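Local coordinates for protein lactate dehydrogenase, adjacent gene encodes predicted malate dehydrogenase (PDB 4ND2) that probably catalyses the NAD-dependent interconversion of (S)-lactate and pyruvate, and binds pyruvate together with an acetylpyridine analogue of the cofactor, at residues R4-V9 and D30-D35; D74-T79 and P113-I118; A244-K249 and T276-N281. All blocks are in the same frame, centred on the assembly; numbering follows the deposited sequence.

Contact 1. Residues R4-V9 and D30-D35; sequences RRKIAV and DVVLFD. With A3D (3-acetylpyridine adenine dinucleotide), chain C.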
loop_
_atom_site.group_PDB
_atom_site.type_symbol
_atom_site.label_atom_id
_atom_site.label_comp_id
_atom_site.label_asym_id
_atom_site.label_seq_id
_atom_site.Cartn_x
_atom_site.Cartn_y
_atom_site.Cartn_z
ATOM N N ARG A 4 2.033 -20.650 1.069
ATOM C CA ARG A 4 1.675 -19.497 0.258
ATOM C C ARG A 4 0.236 -19.625 -0.228
ATOM O O ARG A 4 -0.210 -20.715 -0.588
ATOM C CB ARG A 4 2.605 -19.370 -0.949
ATOM C CG ARG A 4 4.034 -18.968 -0.615
ATOM C CD ARG A 4 4.760 -18.535 -1.877
ATOM N NE ARG A 4 6.110 -18.029 -1.634
ATOM C CZ ARG A 4 6.739 -17.142 -2.410
ATOM N NH1 ARG A 4 6.148 -16.631 -3.488
ATOM N NH2 ARG A 4 7.971 -16.749 -2.099
ATOM N N ARG A 5 -0.489 -18.511 -0.221
ATOM C CA ARG A 5 -1.820 -18.469 -0.812
ATOM C C ARG A 5 -1.689 -18.609 -2.327
ATOM O O ARG A 5 -0.711 -18.149 -2.916
ATOM C CB ARG A 5 -2.541 -17.178 -0.427
ATOM C CG ARG A 5 -2.970 -17.171 1.033
ATOM C CD ARG A 5 -3.145 -15.769 1.588
ATOM N NE ARG A 5 -3.680 -15.799 2.954
ATOM C CZ ARG A 5 -3.817 -14.735 3.743
ATOM N NH1 ARG A 5 -4.317 -14.878 4.967
ATOM N NH2 ARG A 5 -3.455 -13.529 3.324
ATOM N N LYS A 6 -2.671 -19.263 -2.941
ATOM C CA LYS A 6 -2.594 -19.634 -4.353
ATOM C C LYS A 6 -3.913 -19.361 -5.071
ATOM O O LYS A 6 -4.964 -19.867 -4.667
ATOM C CB LYS A 6 -2.226 -21.118 -4.472
ATOM C CG LYS A 6 -2.034 -21.614 -5.895
ATOM C CD LYS A 6 -1.561 -23.059 -5.914
ATOM C CE LYS A 6 -1.478 -23.591 -7.336
ATOM N NZ LYS A 6 -0.854 -24.939 -7.398
ATOM N N ILE A 7 -3.843 -18.558 -6.131
ATOM C CA ILE A 7 -4.997 -18.262 -6.972
ATOM C C ILE A 7 -4.770 -18.821 -8.371
ATOM O O ILE A 7 -3.746 -18.546 -8.997
ATOM C CB ILE A 7 -5.257 -16.743 -7.079
ATOM C CG1 ILE A 7 -5.545 -16.154 -5.689
ATOM C CG2 ILE A 7 -6.414 -16.468 -8.036
ATOM C CD1 ILE A 7 -5.712 -14.649 -5.673
ATOM N N ALA A 8 -5.729 -19.605 -8.853
ATOM C CA ALA A 8 -5.704 -20.103 -10.226
ATOM C C ALA A 8 -6.620 -19.244 -11.089
ATOM O O ALA A 8 -7.790 -19.046 -10.756
ATOM C CB ALA A 8 -6.138 -21.561 -10.277
ATOM N N VAL A 9 -6.072 -18.724 -12.183
ATOM C CA VAL A 9 -6.829 -17.937 -13.143
ATOM C C VAL A 9 -7.024 -18.775 -14.407
ATOM O O VAL A 9 -6.068 -19.024 -15.150
ATOM C CB VAL A 9 -6.101 -16.618 -13.477
ATOM C CG1 VAL A 9 -6.893 -15.806 -14.491
ATOM C CG2 VAL A 9 -5.860 -15.812 -12.207
ATOM N N ASP A 30 0.316 -16.317 -4.804
ATOM C CA ASP A 30 0.931 -16.823 -6.027
ATOM C C ASP A 30 -0.182 -17.011 -7.047
ATOM O O ASP A 30 -1.334 -17.257 -6.679
ATOM C CB ASP A 30 1.625 -18.166 -5.789
ATOM C CG ASP A 30 2.901 -18.041 -4.973
ATOM O OD1 ASP A 30 3.438 -16.923 -4.813
ATOM O OD2 ASP A 30 3.379 -19.090 -4.500
ATOM N N VAL A 31 0.165 -16.910 -8.325
ATOM C CA VAL A 31 -0.812 -17.014 -9.399
ATOM C C VAL A 31 -0.429 -18.112 -10.389
ATOM O O VAL A 31 0.730 -18.219 -10.784
ATOM C CB VAL A 31 -0.938 -15.680 -10.162
ATOM C CG1 VAL A 31 -1.931 -15.808 -11.312
ATOM C CG2 VAL A 31 -1.353 -14.564 -9.213
ATOM N N VAL A 32 -1.414 -18.920 -10.776
ATOM C CA VAL A 32 -1.270 -19.849 -11.892
ATOM C C VAL A 32 -2.193 -19.388 -13.013
ATOM O O VAL A 32 -3.416 -19.442 -12.876
ATOM C CB VAL A 32 -1.623 -21.295 -11.488
ATOM C CG1 VAL A 32 -1.535 -22.229 -12.691
ATOM C CG2 VAL A 32 -0.702 -21.767 -10.375
ATOM N N LEU A 33 -1.601 -18.911 -14.105
ATOM C CA LEU A 33 -2.352 -18.538 -15.300
ATOM C C LEU A 33 -2.535 -19.770 -16.185
ATOM O O LEU A 33 -1.566 -20.285 -16.746
ATOM C CB LEU A 33 -1.625 -17.438 -16.083
ATOM C CG LEU A 33 -1.859 -15.995 -15.635
ATOM C CD1 LEU A 33 -0.773 -15.081 -16.183
ATOM C CD2 LEU A 33 -3.237 -15.506 -16.066
ATOM N N PHE A 34 -3.776 -20.238 -16.298
ATOM C CA PHE A 34 -4.106 -21.397 -17.125
ATOM C C PHE A 34 -4.745 -20.948 -18.435
ATOM O O PHE A 34 -5.585 -20.049 -18.450
ATOM C CB PHE A 34 -5.060 -22.336 -16.376
ATOM C CG PHE A 34 -5.480 -23.544 -17.174
ATOM C CD1 PHE A 34 -4.831 -24.762 -17.011
ATOM C CD2 PHE A 34 -6.526 -23.466 -18.092
ATOM C CE1 PHE A 34 -5.214 -25.874 -17.747
ATOM C CE2 PHE A 34 -6.911 -24.576 -18.829
ATOM C CZ PHE A 34 -6.255 -25.782 -18.656
ATOM N N ASP A 35 -4.345 -21.581 -19.535
ATOM C CA ASP A 35 -5.022 -21.392 -20.815
ATOM C C ASP A 35 -4.755 -22.579 -21.733
ATOM O O ASP A 35 -3.733 -23.255 -21.602
ATOM C CB ASP A 35 -4.567 -20.092 -21.485
ATOM C CG ASP A 35 -5.640 -19.484 -22.376
ATOM O OD1 ASP A 35 -6.011 -20.110 -23.396
ATOM O OD2 ASP A 35 -6.108 -18.366 -22.058
HETATM P PA A3D C . -10.551 -12.956 -23.918
HETATM O O1A A3D C . -9.529 -11.853 -23.907
HETATM O O2A A3D C . -11.073 -13.466 -25.235
HETATM O O5B A3D C . -9.959 -14.202 -23.102
HETATM C C5B A3D C . -10.598 -15.473 -23.074
HETATM C C4B A3D C . -9.517 -16.520 -22.852
HETATM O O4B A3D C . -10.115 -17.784 -22.560
HETATM C C3B A3D C . -8.630 -16.715 -24.081
HETATM O O3B A3D C . -7.257 -16.456 -23.769
HETATM C C2B A3D C . -8.845 -18.164 -24.481
HETATM O O2B A3D C . -7.672 -18.809 -24.984
HETATM C C1B A3D C . -9.316 -18.788 -23.181
HETATM N N9A A3D C . -10.063 -20.049 -23.370
HETATM C C8A A3D C . -10.914 -20.372 -24.362
HETATM N N7A A3D C . -11.393 -21.629 -24.178
HETATM C C5A A3D C . -10.838 -22.118 -23.058
HETATM C C6A A3D C . -10.907 -23.377 -22.291
HETATM N N6A A3D C . -11.691 -24.404 -22.703
HETATM N N1A A3D C . -10.161 -23.465 -21.164
HETATM C C2A A3D C . -9.374 -22.459 -20.732
HETATM N N3A A3D C . -9.267 -21.289 -21.386
HETATM C C4A A3D C . -9.962 -21.068 -22.528
HETATM O O3 A3D C . -11.845 -12.556 -23.039
HETATM P PN A3D C . -11.837 -11.541 -21.780
HETATM O O1N A3D C . -11.874 -10.133 -22.303
HETATM O O2N A3D C . -10.764 -11.941 -20.804
HETATM O O5D A3D C . -13.256 -11.888 -21.111
HETATM C C5D A3D C . -13.453 -13.177 -20.538
HETATM C C4D A3D C . -14.914 -13.411 -20.170
HETATM O O4D A3D C . -15.306 -12.512 -19.125
HETATM C C3D A3D C . -15.882 -13.179 -21.327
HETATM O O3D A3D C . -16.864 -14.215 -21.350
HETATM C C2D A3D C . -16.548 -11.862 -21.001
HETATM O O2D A3D C . -17.876 -11.742 -21.519
HETATM C C1D A3D C . -16.550 -11.910 -19.484
HETATM N N1N A3D C . -16.709 -10.604 -18.847
HETATM C C2N A3D C . -17.605 -10.491 -17.855
HETATM C C3N A3D C . -17.804 -9.279 -17.211
HETATM C C7N A3D C . -18.803 -9.153 -16.101
HETATM O O7N A3D C . -18.987 -8.055 -15.618
HETATM C C8N A3D C . -19.539 -10.357 -15.597
HETATM C C4N A3D C . -17.059 -8.175 -17.603
HETATM C C5N A3D C . -16.135 -8.315 -18.628
HETATM C C6N A3D C . -15.980 -9.550 -19.241
#
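R4 and D30 meet at nearly a right angle, forming a salt bridge at the N-terminal end of two parallel strands. R4 NH1 donates, in the plane of its own guanidinium, to the syn lone pair of D30 OD1 at 3.0 Å, while the carboxylate is turned 40° from the guanidinium plane. The bridge is shared: T58 O also binds NH1, K60 N also binds OD1, and D250 of the second subunit pairs with R4 NE. Beyond it, five backbone hydrogen bonds join residues 5-9 to 30-34, from R5 O with D30 N to V9 O with F34 N.

Side chains alternate between the two faces of this pair. On the K6 and V32 face, the K6 chain extends with CG anti to the backbone N (chi1 -177°), laying CE 3.6 Å from V32 CG2 and carrying NZ on to S71 O and D69 O. V9, on the other face, spreads its two methyls, CG2 4.0 Å from V31 CG1 and CG1 4.0 Å from L33 CD2, lying alongside L33.

These are the two strands of the first beta-alpha-beta unit of the Rossmann domain, linked through helix 14-26. F34 turns its ring edge to the adenine, CE2 lying 3.8 Å from C2A of the cofactor analogue. Next, D35 OD1 accepts from ribose O2B at 2.6 Å and D35 OD2 from O3B at 2.8 Å. A carboxylate gripping both ribose hydroxyls is the familiar mark of NAD-binding Rossmann domains, and its charge would be expected to disfavour the O2B phosphate of NADP.

Contact 2. Residues D74-T79 and P113-I118; sequences DVVIIT and PNAFVI
I118 reaches across to V75 on the neighbouring strand, its CD1 coming to 3.9 Å from V75 CG1. It does so with CG1 anti to its own carbonyl carbon (chi1 -58°), a torsion that sends the longer branch back toward the start of the neighbouring strand. The backbone of I118 is held at both ends, its N-H by V76 O and its carbonyl by the N-H of I78.

V76 lies between F116 and I118 across the pair, its carbonyl going to I118 and its N-H to F116 O at 2.9 Å. Its side chain lies on the other face of the sheet, where CG2 packs 3.7 Å from A115 CB. On this side, too, the CD1 tip of I78 comes to 3.7 Å from V117 CG1.

Strands 75-78 and 116-118 run parallel, 18° apart, and are joined through helix 94-111 in a beta-alpha-beta crossover of the NAD-binding Rossmann domain, strand 75-78 lying next to strand 6-10 at the middle of the sheet.

F116 shares the face of V75 and I118, but its ring, with CG anti to the backbone N (chi1 -177°), leads away from strand 75-78 to stack on Y247. The F116 N-H is bonded to D74 O, and a water donates both to that same D74 O at 2.8 Å and to N114 O at 3.0 Å.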
loop_
_atom_site.group_PDB
_atom_site.type_symbol
_atom_site.label_atom_id
_atom_site.label_comp_id
_atom_site.label_asym_id
_atom_site.label_seq_id
_atom_site.Cartn_x
_atom_site.Cartn_y
_atom_site.Cartn_z
ATOM N N ASP A 74 -6.408 -21.981 -3.552
ATOM C CA ASP A 74 -7.366 -21.479 -2.566
ATOM C C ASP A 74 -8.543 -20.820 -3.266
ATOM O O ASP A 74 -9.687 -20.956 -2.833
ATOM C CB ASP A 74 -6.698 -20.470 -1.635
ATOM C CG ASP A 74 -5.557 -21.072 -0.855
ATOM O OD1 ASP A 74 -5.814 -21.972 -0.028
ATOM O OD2 ASP A 74 -4.405 -20.649 -1.074
ATOM N N VAL A 75 -8.247 -20.094 -4.341
ATOM C CA VAL A 75 -9.264 -19.426 -5.137
ATOM C C VAL A 75 -9.075 -19.786 -6.606
ATOM O O VAL A 75 -7.946 -19.861 -7.094
ATOM C CB VAL A 75 -9.194 -17.891 -4.968
ATOM C CG1 VAL A 75 -10.251 -17.195 -5.820
ATOM C CG2 VAL A 75 -9.354 -17.511 -3.502
ATOM N N VAL A 76 -10.186 -20.024 -7.296
ATOM C CA VAL A 76 -10.182 -20.232 -8.736
ATOM C C VAL A 76 -11.058 -19.160 -9.367
ATOM O O VAL A 76 -12.233 -19.040 -9.023
ATOM C CB VAL A 76 -10.717 -21.626 -9.119
ATOM C CG1 VAL A 76 -10.810 -21.769 -10.635
ATOM C CG2 VAL A 76 -9.832 -22.717 -8.532
ATOM N N ILE A 77 -10.480 -18.373 -10.273
ATOM C CA ILE A 77 -11.220 -17.338 -10.984
ATOM C C ILE A 77 -11.350 -17.753 -12.450
ATOM O O ILE A 77 -10.345 -17.942 -13.140
ATOM C CB ILE A 77 -10.540 -15.958 -10.866
ATOM C CG1 ILE A 77 -10.280 -15.619 -9.393
ATOM C CG2 ILE A 77 -11.407 -14.884 -11.507
ATOM C CD1 ILE A 77 -9.459 -14.367 -9.176
ATOM N N ILE A 78 -12.590 -17.904 -12.913
ATOM C CA ILE A 78 -12.870 -18.419 -14.256
ATOM C C ILE A 78 -13.176 -17.283 -15.227
ATOM O O ILE A 78 -14.208 -16.618 -15.116
ATOM C CB ILE A 78 -14.047 -19.421 -14.247
ATOM C CG1 ILE A 78 -13.807 -20.511 -13.199
ATOM C CG2 ILE A 78 -14.235 -20.041 -15.630
ATOM C CD1 ILE A 78 -14.934 -21.517 -13.070
ATOM N N THR A 79 -12.270 -17.073 -16.179
ATOM C CA THR A 79 -12.433 -16.052 -17.210
ATOM C C THR A 79 -12.573 -16.657 -18.611
ATOM O O THR A 79 -12.802 -15.927 -19.572
ATOM C CB THR A 79 -11.234 -15.080 -17.227
ATOM O OG1 THR A 79 -10.129 -15.675 -17.922
ATOM C CG2 THR A 79 -10.806 -14.718 -15.815
ATOM N N PRO A 113 -11.019 -29.230 -5.340
ATOM C CA PRO A 113 -12.452 -29.205 -5.035
ATOM C C PRO A 113 -12.839 -28.340 -3.828
ATOM O O PRO A 113 -14.014 -28.019 -3.674
ATOM C CB PRO A 113 -12.783 -30.681 -4.772
ATOM C CG PRO A 113 -11.496 -31.295 -4.356
ATOM C CD PRO A 113 -10.432 -30.566 -5.122
ATOM N N ASN A 114 -11.869 -27.970 -2.991
ATOM C CA ASN A 114 -12.121 -27.103 -1.833
ATOM C C ASN A 114 -11.873 -25.616 -2.117
ATOM O O ASN A 114 -11.901 -24.792 -1.201
ATOM C CB ASN A 114 -11.258 -27.549 -0.650
ATOM C CG ASN A 114 -11.524 -28.984 -0.242
ATOM O OD1 ASN A 114 -10.605 -29.799 -0.164
ATOM N ND2 ASN A 114 -12.785 -29.301 0.014
ATOM N N ALA A 115 -11.637 -25.276 -3.380
ATOM C CA ALA A 115 -11.355 -23.896 -3.765
ATOM C C ALA A 115 -12.614 -23.036 -3.731
ATOM O O ALA A 115 -13.723 -23.529 -3.938
ATOM C CB ALA A 115 -10.738 -23.855 -5.154
ATOM N N PHE A 116 -12.428 -21.748 -3.458
ATOM C CA PHE A 116 -13.487 -20.758 -3.612
ATOM C C PHE A 116 -13.495 -20.327 -5.073
ATOM O O PHE A 116 -12.493 -19.814 -5.571
ATOM C CB PHE A 116 -13.225 -19.560 -2.698
ATOM C CG PHE A 116 -14.303 -18.511 -2.732
ATOM C CD1 PHE A 116 -15.608 -18.828 -2.377
ATOM C CD2 PHE A 116 -14.012 -17.202 -3.092
ATOM C CE1 PHE A 116 -16.603 -17.864 -2.393
ATOM C CE2 PHE A 116 -15.002 -16.234 -3.109
ATOM C CZ PHE A 116 -16.299 -16.566 -2.758
ATOM N N VAL A 117 -14.609 -20.551 -5.763
ATOM C CA VAL A 117 -14.682 -20.307 -7.202
ATOM C C VAL A 117 -15.419 -19.008 -7.507
ATOM O O VAL A 117 -16.570 -18.835 -7.104
ATOM C CB VAL A 117 -15.378 -21.471 -7.936
ATOM C CG1 VAL A 117 -15.518 -21.169 -9.425
ATOM C CG2 VAL A 117 -14.607 -22.767 -7.716
ATOM N N ILE A 118 -14.748 -18.108 -8.227
ATOM C CA ILE A 118 -15.339 -16.850 -8.684
ATOM C C ILE A 118 -15.456 -16.876 -10.210
ATOM O O ILE A 118 -14.446 -16.827 -10.915
ATOM C CB ILE A 118 -14.488 -15.633 -8.262
ATOM C CG1 ILE A 118 -14.319 -15.590 -6.736
ATOM C CG2 ILE A 118 -15.119 -14.339 -8.763
ATOM C CD1 ILE A 118 -13.183 -14.702 -6.266
HETATM O O HOH W 1 -10.199 -22.438 -0.501
#

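Contact 3. Residues A244-K249 and T276-N281; sequences AEAYLK and TIIGKN
Helix 244-248 and strand 276-279 approach to 6.3 Å between axes at an angle of 58°, and Y247 and G279 bring their backbones nearest, 4.6 Å between their CA atoms. From the helix, Y247 extends its ring with CG anti to the backbone N (chi1 -180°), and its CD1 and CE1 atoms run along the turn where the strand ends. Two consecutive carbonyls meet them there: G279 O lies 3.1 Å from Y247 CD1, and K280 O lies 3.1 Å from Y247 CE1.

One residue earlier in the helix, A246 makes the apolar part with I278. A246 CB touches I278 CG2 at 3.8 Å. With CG1 beside the I278 backbone N (chi1 -64°), CG2 is left anti to it, and this methyl also lies 3.8 Å from Y247 N.

The contact lies within the C-terminal domain and joins the end of helix 234-248 to the end of the long strand 270-279. Y247 also lies against V75 and K141 of the NAD-binding domain, while I2 of the second subunit packs on both Y247 and K280. D250, just beyond the helix, accepts the K280 N-H.

With methyl contacts from A246 and carbonyl oxygens close to the Y247 ring, cohesion between the segments rests on close fit, to which weak polar attraction between these carbonyls and the ring may add.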
loop_
_atom_site.group_PDB
_atom_site.type_symbol
_atom_site.label_atom_id
_atom_site.label_comp_id
_atom_site.label_asym_id
_atom_site.label_seq_id
_atom_site.Cartn_x
_atom_site.Cartn_y
_atom_site.Cartn_z
ATOM N N ALA A 244 -11.565 -11.951 -4.227
ATOM C CA ALA A 244 -10.534 -12.887 -3.777
ATOM C C ALA A 244 -9.920 -12.448 -2.446
ATOM O O ALA A 244 -9.687 -13.283 -1.567
ATOM C CB ALA A 244 -9.448 -13.037 -4.837
ATOM N N GLU A 245 -9.659 -11.146 -2.313
ATOM C CA GLU A 245 -9.168 -10.554 -1.061
ATOM C C GLU A 245 -10.090 -10.842 0.124
ATOM O O GLU A 245 -9.626 -11.193 1.210
ATOM C CB GLU A 245 -9.057 -9.034 -1.184
ATOM C CG GLU A 245 -7.894 -8.504 -2.003
ATOM C CD GLU A 245 -7.965 -6.996 -2.174
ATOM O OE1 GLU A 245 -8.701 -6.341 -1.403
ATOM O OE2 GLU A 245 -7.293 -6.458 -3.078
ATOM N N ALA A 246 -11.390 -10.651 -0.089
ATOM C CA ALA A 246 -12.390 -10.864 0.957
ATOM C C ALA A 246 -12.342 -12.290 1.495
ATOM O O ALA A 246 -12.442 -12.505 2.704
ATOM C CB ALA A 246 -13.781 -10.546 0.432
ATOM N N TYR A 247 -12.182 -13.256 0.594
ATOM C CA TYR A 247 -12.076 -14.658 0.976
ATOM C C TYR A 247 -10.755 -14.946 1.688
ATOM O O TYR A 247 -10.747 -15.485 2.793
ATOM C CB TYR A 247 -12.220 -15.567 -0.253
ATOM C CG TYR A 247 -12.130 -17.039 0.076
ATOM C CD1 TYR A 247 -13.224 -17.722 0.599
ATOM C CD2 TYR A 247 -10.949 -17.749 -0.125
ATOM C CE1 TYR A 247 -13.147 -19.068 0.915
ATOM C CE2 TYR A 247 -10.864 -19.098 0.183
ATOM C CZ TYR A 247 -11.963 -19.751 0.704
ATOM O OH TYR A 247 -11.883 -21.089 1.008
ATOM N N LEU A 248 -9.645 -14.584 1.049
ATOM C CA LEU A 248 -8.312 -14.925 1.553
ATOM C C LEU A 248 -7.976 -14.259 2.887
ATOM O O LEU A 248 -7.257 -14.835 3.697
ATOM C CB LEU A 248 -7.237 -14.578 0.514
ATOM C CG LEU A 248 -7.239 -15.437 -0.756
ATOM C CD1 LEU A 248 -6.346 -14.828 -1.829
ATOM C CD2 LEU A 248 -6.802 -16.858 -0.446
ATOM N N LYS A 249 -8.494 -13.054 3.106
ATOM C CA LYS A 249 -8.246 -12.320 4.347
ATOM C C LYS A 249 -9.411 -12.407 5.339
ATOM O O LYS A 249 -9.365 -11.787 6.401
ATOM C CB LYS A 249 -7.919 -10.862 4.027
ATOM C CG LYS A 249 -6.618 -10.707 3.253
ATOM C CD LYS A 249 -6.455 -9.304 2.692
ATOM C CE LYS A 249 -5.000 -8.973 2.393
ATOM N NZ LYS A 249 -4.077 -9.188 3.548
ATOM N N THR A 276 -23.798 -9.842 -0.401
ATOM C CA THR A 276 -23.349 -10.965 0.417
ATOM C C THR A 276 -22.323 -10.504 1.441
ATOM O O THR A 276 -21.778 -9.409 1.332
ATOM C CB THR A 276 -22.673 -12.056 -0.439
ATOM O OG1 THR A 276 -21.411 -11.575 -0.919
ATOM C CG2 THR A 276 -23.550 -12.454 -1.617
ATOM N N ILE A 277 -22.073 -11.357 2.429
ATOM C CA ILE A 277 -20.908 -11.238 3.293
ATOM C C ILE A 277 -19.945 -12.348 2.878
ATOM O O ILE A 277 -20.318 -13.521 2.895
ATOM C CB ILE A 277 -21.270 -11.417 4.783
ATOM C CG1 ILE A 277 -22.346 -10.409 5.210
ATOM C CG2 ILE A 277 -20.028 -11.285 5.657
ATOM C CD1 ILE A 277 -21.963 -8.960 5.003
ATOM N N ILE A 278 -18.723 -11.978 2.494
ATOM C CA ILE A 278 -17.709 -12.959 2.095
ATOM C C ILE A 278 -16.576 -13.030 3.120
ATOM O O ILE A 278 -16.031 -12.002 3.535
ATOM C CB ILE A 278 -17.134 -12.658 0.692
ATOM C CG1 ILE A 278 -18.246 -12.782 -0.356
ATOM C CG2 ILE A 278 -15.983 -13.609 0.367
ATOM C CD1 ILE A 278 -17.805 -12.555 -1.785
ATOM N N GLY A 279 -16.241 -14.256 3.521
ATOM C CA GLY A 279 -15.121 -14.519 4.420
ATOM C C GLY A 279 -14.450 -15.836 4.081
ATOM O O GLY A 279 -14.598 -16.345 2.969
ATOM N N LYS A 280 -13.729 -16.398 5.049
ATOM C CA LYS A 280 -12.962 -17.633 4.842
ATOM C C LYS A 280 -13.816 -18.860 4.491
ATOM O O LYS A 280 -13.287 -19.837 3.960
ATOM C CB LYS A 280 -12.105 -17.944 6.077
ATOM C CG LYS A 280 -12.904 -18.308 7.319
ATOM C CD LYS A 280 -12.024 -18.404 8.552
ATOM C CE LYS A 280 -12.872 -18.580 9.801
ATOM N NZ LYS A 280 -12.036 -18.907 10.986
ATOM N N ASN A 281 -15.114 -18.821 4.801
ATOM C CA ASN A 281 -16.045 -19.891 4.413
ATOM C C ASN A 281 -16.825 -19.578 3.126
ATOM O O ASN A 281 -17.837 -20.222 2.837
ATOM C CB ASN A 281 -17.030 -20.189 5.556
ATOM C CG ASN A 281 -16.351 -20.771 6.783
ATOM O OD1 ASN A 281 -15.452 -21.603 6.675
ATOM N ND2 ASN A 281 -16.790 -20.344 7.963
#

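Overall arrangement
Contacts 1 and 2 are neighbouring pairings in one parallel sheet, their centres 10 Å apart, K6 O being probably hydrogen-bonded to D74 N and A8 O to I77 N, each at 2.8 Å. Contact 3 belongs to the other domain and lies about 12 Å from contact 2 and 17 Å from contact 1, between centres. It reaches the sheet through Y247, whose CD1 is 3.6 Å from F116 CG, and through L248, whose CD1 is 3.9 Å from I7 CD1. Contact 1 holds the adenosine end of the cofactor analogue directly. In contact 2 the side chain of I78 is about 7 Å from the bound A3D. The side chain of I118 is about 13 Å from the bound pyruvic acid (PYR).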